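Long-chain-fatty-acid--CoA ligase FadD13 (Mycobacterium tuberculosis CDC1551, PDB 5ZRN) belongs to the AMP-binding enzyme family of the ANL clan and binds 5'-O-{[(1R)-1-hydroxydodecyl]sulfamoyl}adenosine. Local coordinates at residues 273-278 with 293-298; 200-205 with 212-217. All coordinates share one frame; numbering follows the deposited sequence.

Interaction 1 (273-278 with 293-298). With JSA (5'-O-{[(1R)-1-hydroxydodecyl]sulfamoyl}adenosine), chain C.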
# COMPACT_ATOMS: atom_id res chain seq x y z
N ARG A 273 12.05 16.68 -4.40
CA ARG A 273 12.80 16.77 -3.15
C ARG A 273 13.44 15.45 -2.69
O ARG A 273 14.61 15.44 -2.31
CB ARG A 273 11.90 17.31 -2.04
CG ARG A 273 11.05 18.51 -2.44
CD ARG A 273 10.50 19.23 -1.22
NE ARG A 273 9.56 18.43 -0.44
CZ ARG A 273 8.25 18.38 -0.65
NH1 ARG A 273 7.68 19.08 -1.63
NH2 ARG A 273 7.49 17.62 0.13
N TYR A 274 12.69 14.35 -2.70
CA TYR A 274 13.26 13.08 -2.24
C TYR A 274 12.52 11.81 -2.64
O TYR A 274 11.38 11.85 -3.11
CB TYR A 274 13.40 13.09 -0.71
CG TYR A 274 12.07 13.14 0.03
CD1 TYR A 274 11.45 14.36 0.31
CD2 TYR A 274 11.43 11.96 0.41
CE1 TYR A 274 10.22 14.41 0.98
CE2 TYR A 274 10.19 12.00 1.07
CZ TYR A 274 9.59 13.23 1.35
OH TYR A 274 8.38 13.26 2.00
N PHE A 275 13.20 10.69 -2.43
CA PHE A 275 12.65 9.36 -2.72
C PHE A 275 12.46 8.65 -1.39
O PHE A 275 13.19 8.90 -0.43
CB PHE A 275 13.64 8.52 -3.55
CG PHE A 275 13.66 8.84 -5.01
CD1 PHE A 275 14.75 9.48 -5.58
CD2 PHE A 275 12.59 8.48 -5.84
CE1 PHE A 275 14.79 9.76 -6.96
CE2 PHE A 275 12.62 8.75 -7.20
CZ PHE A 275 13.72 9.39 -7.77
N ILE A 276 11.46 7.77 -1.33
CA ILE A 276 11.21 6.97 -0.13
C ILE A 276 11.51 5.55 -0.59
O ILE A 276 11.08 5.14 -1.67
CB ILE A 276 9.73 7.02 0.32
CG1 ILE A 276 9.32 8.46 0.63
CG2 ILE A 276 9.54 6.16 1.56
CD1 ILE A 276 7.83 8.61 0.83
N THR A 277 12.26 4.81 0.21
CA THR A 277 12.61 3.45 -0.15
C THR A 277 12.58 2.51 1.05
O THR A 277 12.49 2.94 2.20
CB THR A 277 14.01 3.39 -0.81
OG1 THR A 277 14.23 2.08 -1.34
CG2 THR A 277 15.11 3.71 0.19
N GLY A 278 12.67 1.21 0.77
CA GLY A 278 12.65 0.22 1.82
C GLY A 278 12.77 -1.19 1.26
O GLY A 278 12.70 -1.39 0.04
N LYS A 293 22.84 15.39 -7.02
CA LYS A 293 21.79 16.16 -7.69
C LYS A 293 20.87 16.83 -6.67
O LYS A 293 19.77 17.28 -7.01
CB LYS A 293 20.97 15.26 -8.61
CG LYS A 293 21.27 15.44 -10.09
CD LYS A 293 22.71 15.09 -10.42
CE LYS A 293 23.08 15.60 -11.80
NZ LYS A 293 22.07 15.20 -12.83
N ASN A 294 21.33 16.90 -5.42
CA ASN A 294 20.56 17.50 -4.34
C ASN A 294 19.25 16.74 -4.10
O ASN A 294 18.22 17.31 -3.71
CB ASN A 294 20.27 18.97 -4.67
CG ASN A 294 19.73 19.73 -3.47
OD1 ASN A 294 19.34 20.89 -3.59
ND2 ASN A 294 19.70 19.08 -2.32
N ILE A 295 19.28 15.43 -4.33
CA ILE A 295 18.12 14.58 -4.12
C ILE A 295 18.29 13.76 -2.84
O ILE A 295 19.24 13.00 -2.69
CB ILE A 295 17.90 13.66 -5.34
CG1 ILE A 295 17.51 14.52 -6.55
CG2 ILE A 295 16.82 12.62 -5.02
CD1 ILE A 295 17.08 13.74 -7.78
N GLU A 296 17.35 13.93 -1.91
CA GLU A 296 17.40 13.21 -0.65
C GLU A 296 16.70 11.86 -0.70
O GLU A 296 15.85 11.61 -1.57
CB GLU A 296 16.79 14.08 0.46
CG GLU A 296 17.60 15.33 0.75
CD GLU A 296 17.17 16.05 2.02
OE1 GLU A 296 17.88 16.99 2.44
OE2 GLU A 296 16.12 15.67 2.60
N VAL A 297 17.06 10.98 0.23
CA VAL A 297 16.48 9.64 0.29
C VAL A 297 16.14 9.20 1.71
O VAL A 297 17.00 9.17 2.58
CB VAL A 297 17.45 8.59 -0.31
CG1 VAL A 297 16.79 7.23 -0.33
CG2 VAL A 297 17.87 9.01 -1.71
N VAL A 298 14.87 8.85 1.93
CA VAL A 298 14.43 8.34 3.23
C VAL A 298 14.18 6.84 3.05
O VAL A 298 13.59 6.41 2.06
CB VAL A 298 13.11 9.03 3.74
CG1 VAL A 298 13.33 10.51 3.95
CG2 VAL A 298 11.97 8.80 2.76
C4 JSA C . 13.56 -5.17 5.36
C5 JSA C . 13.37 -3.80 5.22
C6 JSA C . 14.47 -2.97 5.38
N9 JSA C . 12.38 -5.75 5.15
C2 JSA C . 15.80 -4.82 5.78
C12 JSA C . 6.38 6.07 7.75
C11 JSA C . 6.88 5.61 6.38
C10 JSA C . 7.28 4.13 6.43
C9' JSA C . 7.78 3.64 5.06
C8' JSA C . 8.09 2.15 5.12
C7' JSA C . 8.51 1.59 3.76
C6' JSA C . 8.66 0.07 3.83
C5' JSA C . 9.07 -0.54 2.49
C4' JSA C . 9.14 -2.06 2.60
C3' JSA C . 7.77 -2.65 2.93
C2' JSA C . 7.86 -4.12 3.33
C1' JSA C . 6.46 -4.65 3.67
O1 JSA C . 5.71 -4.78 2.46
N8 JSA C . 6.54 -5.96 4.34
S1 JSA C . 6.97 -7.15 3.31
O2P JSA C . 7.35 -6.57 1.98
O1P JSA C . 5.82 -8.10 3.15
O5' JSA C . 8.09 -7.86 3.86
C5A JSA C . 8.52 -7.56 5.19
C4A JSA C . 9.97 -8.01 5.42
O4' JSA C . 10.86 -7.40 4.47
C3A JSA C . 10.48 -7.53 6.78
O3' JSA C . 10.02 -8.43 7.79
C2A JSA C . 11.97 -7.77 6.54
O2' JSA C . 12.24 -9.17 6.55
C1A JSA C . 12.13 -7.21 5.13
C8 JSA C . 11.49 -4.79 4.91
N7 JSA C . 12.08 -3.60 4.95
N3 JSA C . 14.78 -5.64 5.64
N1 JSA C . 15.66 -3.51 5.65
N6 JSA C . 14.35 -1.65 5.24
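Val298 leans against Ile276 and the Tyr274 ring on one face of the sheet, while Phe275 meets Ile295 and Thr277 meets Val297 on the other. Val298 CG2 makes both contacts on the first face. With CG1 anti to the carbonyl carbon (chi1 -63°), the CG2 branch falls between the backbone N and the carbonyl carbon and is turned toward the neighbouring strand. It lies 3.4 Å from Ile276 CG1, the two side chains running side by side in the same direction, and also comes 4.0 Å from Tyr274 CD2, approaching that ring obliquely. Tyr274 itself has its CG between backbone N and carbonyl carbon (chi1 65°), which raises the ring from the sheet and tilts it away from Glu296, leaving its CD2/CE2 side to meet Val298 CG2. On the other face Phe275 CD1 reaches Ile295 CG2 at 3.8 Å, and Thr277 turns its methyl, CG2, to Val297 CG1 at 3.9 Å while OG1 bonds to Ala250 O. Four backbone bonds join the parallel strands: Glu296 N to Arg273 O, Phe275 N to Glu296 O, Val298 N to Phe275 O (2.9 Å, 168° at the hydrogen), and Thr277 N to Val298 O. Helix 284-292 completes this beta-alpha-beta unit, and Asn294, the C-prime residue of its Schellman motif, leads into strand 296-302. Gly278 CA lies 3.7 Å from C5' of 5'-O-{[(1R)-1-hydroxydodecyl]sulfamoyl}adenosine. The chemistry thus implies a division of labour: main-chain bonds fix the register of the strands, apolar branches pack across the strands on both faces, and Gly278 brings this segment to the ligand pocket.

Interaction 2 (200-205 with 212-217)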
# COMPACT_ATOMS: atom_id res chain seq x y z
N LEU A 200 3.02 13.32 -5.79
CA LEU A 200 3.81 12.13 -5.46
C LEU A 200 3.78 11.03 -6.53
O LEU A 200 2.71 10.63 -7.00
CB LEU A 200 3.32 11.59 -4.11
CG LEU A 200 4.00 10.40 -3.44
CD1 LEU A 200 3.61 10.41 -1.95
CD2 LEU A 200 3.57 9.10 -4.10
N LEU A 201 4.96 10.55 -6.91
CA LEU A 201 5.09 9.51 -7.93
C LEU A 201 5.01 8.11 -7.35
O LEU A 201 5.85 7.71 -6.54
CB LEU A 201 6.42 9.65 -8.67
CG LEU A 201 6.74 8.50 -9.64
CD1 LEU A 201 5.77 8.52 -10.81
CD2 LEU A 201 8.16 8.62 -10.13
N LEU A 202 4.00 7.35 -7.78
CA LEU A 202 3.80 5.98 -7.33
C LEU A 202 4.06 4.99 -8.47
O LEU A 202 3.23 4.84 -9.39
CB LEU A 202 2.37 5.79 -6.80
CG LEU A 202 1.97 4.35 -6.46
CD1 LEU A 202 2.86 3.81 -5.35
CD2 LEU A 202 0.51 4.31 -6.06
N PRO A 203 5.22 4.31 -8.45
CA PRO A 203 5.57 3.33 -9.48
C PRO A 203 5.38 1.89 -9.01
O PRO A 203 5.61 0.95 -9.77
CB PRO A 203 7.03 3.65 -9.74
CG PRO A 203 7.53 3.88 -8.34
CD PRO A 203 6.43 4.73 -7.71
N LEU A 204 4.95 1.72 -7.76
CA LEU A 204 4.73 0.39 -7.18
C LEU A 204 3.33 -0.17 -7.42
O LEU A 204 2.33 0.56 -7.39
CB LEU A 204 5.00 0.42 -5.68
CG LEU A 204 6.39 0.90 -5.24
CD1 LEU A 204 6.47 0.87 -3.72
CD2 LEU A 204 7.46 0.02 -5.86
N PRO A 205 3.24 -1.50 -7.65
CA PRO A 205 1.94 -2.14 -7.88
C PRO A 205 1.03 -1.87 -6.68
O PRO A 205 1.46 -2.03 -5.53
CB PRO A 205 2.31 -3.61 -8.05
CG PRO A 205 3.52 -3.75 -7.20
CD PRO A 205 4.30 -2.50 -7.49
N LEU A 212 -0.58 0.71 -1.20
CA LEU A 212 -1.96 0.92 -0.77
C LEU A 212 -1.98 2.05 0.26
O LEU A 212 -2.80 2.96 0.17
CB LEU A 212 -2.52 -0.36 -0.16
CG LEU A 212 -4.01 -0.62 -0.40
CD1 LEU A 212 -4.28 -0.68 -1.90
CD2 LEU A 212 -4.41 -1.93 0.26
N THR A 213 -1.07 1.98 1.22
CA THR A 213 -1.00 3.01 2.23
C THR A 213 -0.65 4.35 1.60
O THR A 213 -1.00 5.41 2.11
CB THR A 213 0.05 2.64 3.32
OG1 THR A 213 -0.41 1.50 4.06
CG2 THR A 213 0.26 3.81 4.28
N THR A 214 0.02 4.31 0.45
CA THR A 214 0.41 5.55 -0.21
C THR A 214 -0.77 6.31 -0.83
O THR A 214 -0.88 7.53 -0.67
CB THR A 214 1.49 5.30 -1.29
OG1 THR A 214 2.69 4.83 -0.64
CG2 THR A 214 1.81 6.57 -2.06
N VAL A 215 -1.68 5.60 -1.51
CA VAL A 215 -2.82 6.27 -2.11
C VAL A 215 -3.75 6.81 -1.02
O VAL A 215 -4.36 7.86 -1.17
CB VAL A 215 -3.65 5.32 -3.06
CG1 VAL A 215 -2.73 4.59 -4.02
CG2 VAL A 215 -4.46 4.35 -2.24
N ILE A 216 -3.84 6.07 0.08
CA ILE A 216 -4.71 6.47 1.17
C ILE A 216 -4.12 7.67 1.91
O ILE A 216 -4.80 8.67 2.14
CB ILE A 216 -4.94 5.28 2.14
CG1 ILE A 216 -5.71 4.18 1.41
CG2 ILE A 216 -5.73 5.72 3.37
CD1 ILE A 216 -5.78 2.87 2.15
N PHE A 217 -2.84 7.59 2.25
CA PHE A 217 -2.18 8.68 2.94
C PHE A 217 -2.16 9.94 2.06
O PHE A 217 -2.16 11.06 2.58
CB PHE A 217 -0.79 8.21 3.39
CG PHE A 217 0.36 9.08 2.95
CD1 PHE A 217 0.80 9.07 1.64
CD2 PHE A 217 1.05 9.85 3.88
CE1 PHE A 217 1.93 9.79 1.25
CE2 PHE A 217 2.17 10.58 3.51
CZ PHE A 217 2.61 10.55 2.19
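Leu200 sends its two methyls to different residues of the helix: CD1 goes to the Phe217 ring and CD2 to Thr214. The ring is met at its edge, with Leu200 CD1 lying near the ring plane, 3.7 Å from Phe217 CE1, and the two side chains cross at about a right angle. Thr214 receives Leu200 CD2 on its methyl, CG2, also at 3.7 Å. Its first torsion (chi1 -65°) explains the choice of branch, because it sets CG2 anti to the backbone N and facing the strand, while OG1 lies beside that N and bonds back to Ala210 O, one helical turn earlier. The contact belongs to the beta-alpha-beta unit formed by strand 199-202, helix 209-221 and strand 224-227, in which the helix returns nearly antiparallel to the strand: the short segments run at 152° to each other, with axes 10.2 Å apart, a spacing filled by side chains from both sides. Leu202, two residues along and pointing to the same side as Leu200, carries the packing toward the start of the helical segment. The Leu202 and Val215 side chains lie oblique to each other, with Leu202 CD2 3.8 Å from Val215 CG1, and Leu202 CD1 comes loosely to Thr214 CG2 at 4.4 Å. Leu225 of the adjoining strand touches Leu200, Leu202 and Val215, while Ala185 and Ala189 of helix 178-191 pack on Phe217, whose side chain lies about 7 Å from 5'-O-{[(1R)-1-hydroxydodecyl]sulfamoyl}adenosine.

How the interactions relate
Both interactions reach the same mixed sheet, in which strand 247-249 stands between strands 199-202 and 274-278. Their centres are 16 Å apart and their nearest atoms about 5 Å, without touching. Interaction 2 lies deeper, about 6 Å from the centre of the chain against 19 Å for interaction 1; all five of its touching residues are buried, against six of ten in interaction 1, where Glu296 and Asn294 are exposed. Each belongs to its own beta-alpha-beta unit: interaction 1 joins the two strands of one, interaction 2 a strand to the helix of another. Interaction 1 adds four backbone bonds to its apolar contacts (427 Å² buried), whereas interaction 2 has apolar side-chain contacts alone (191 Å²).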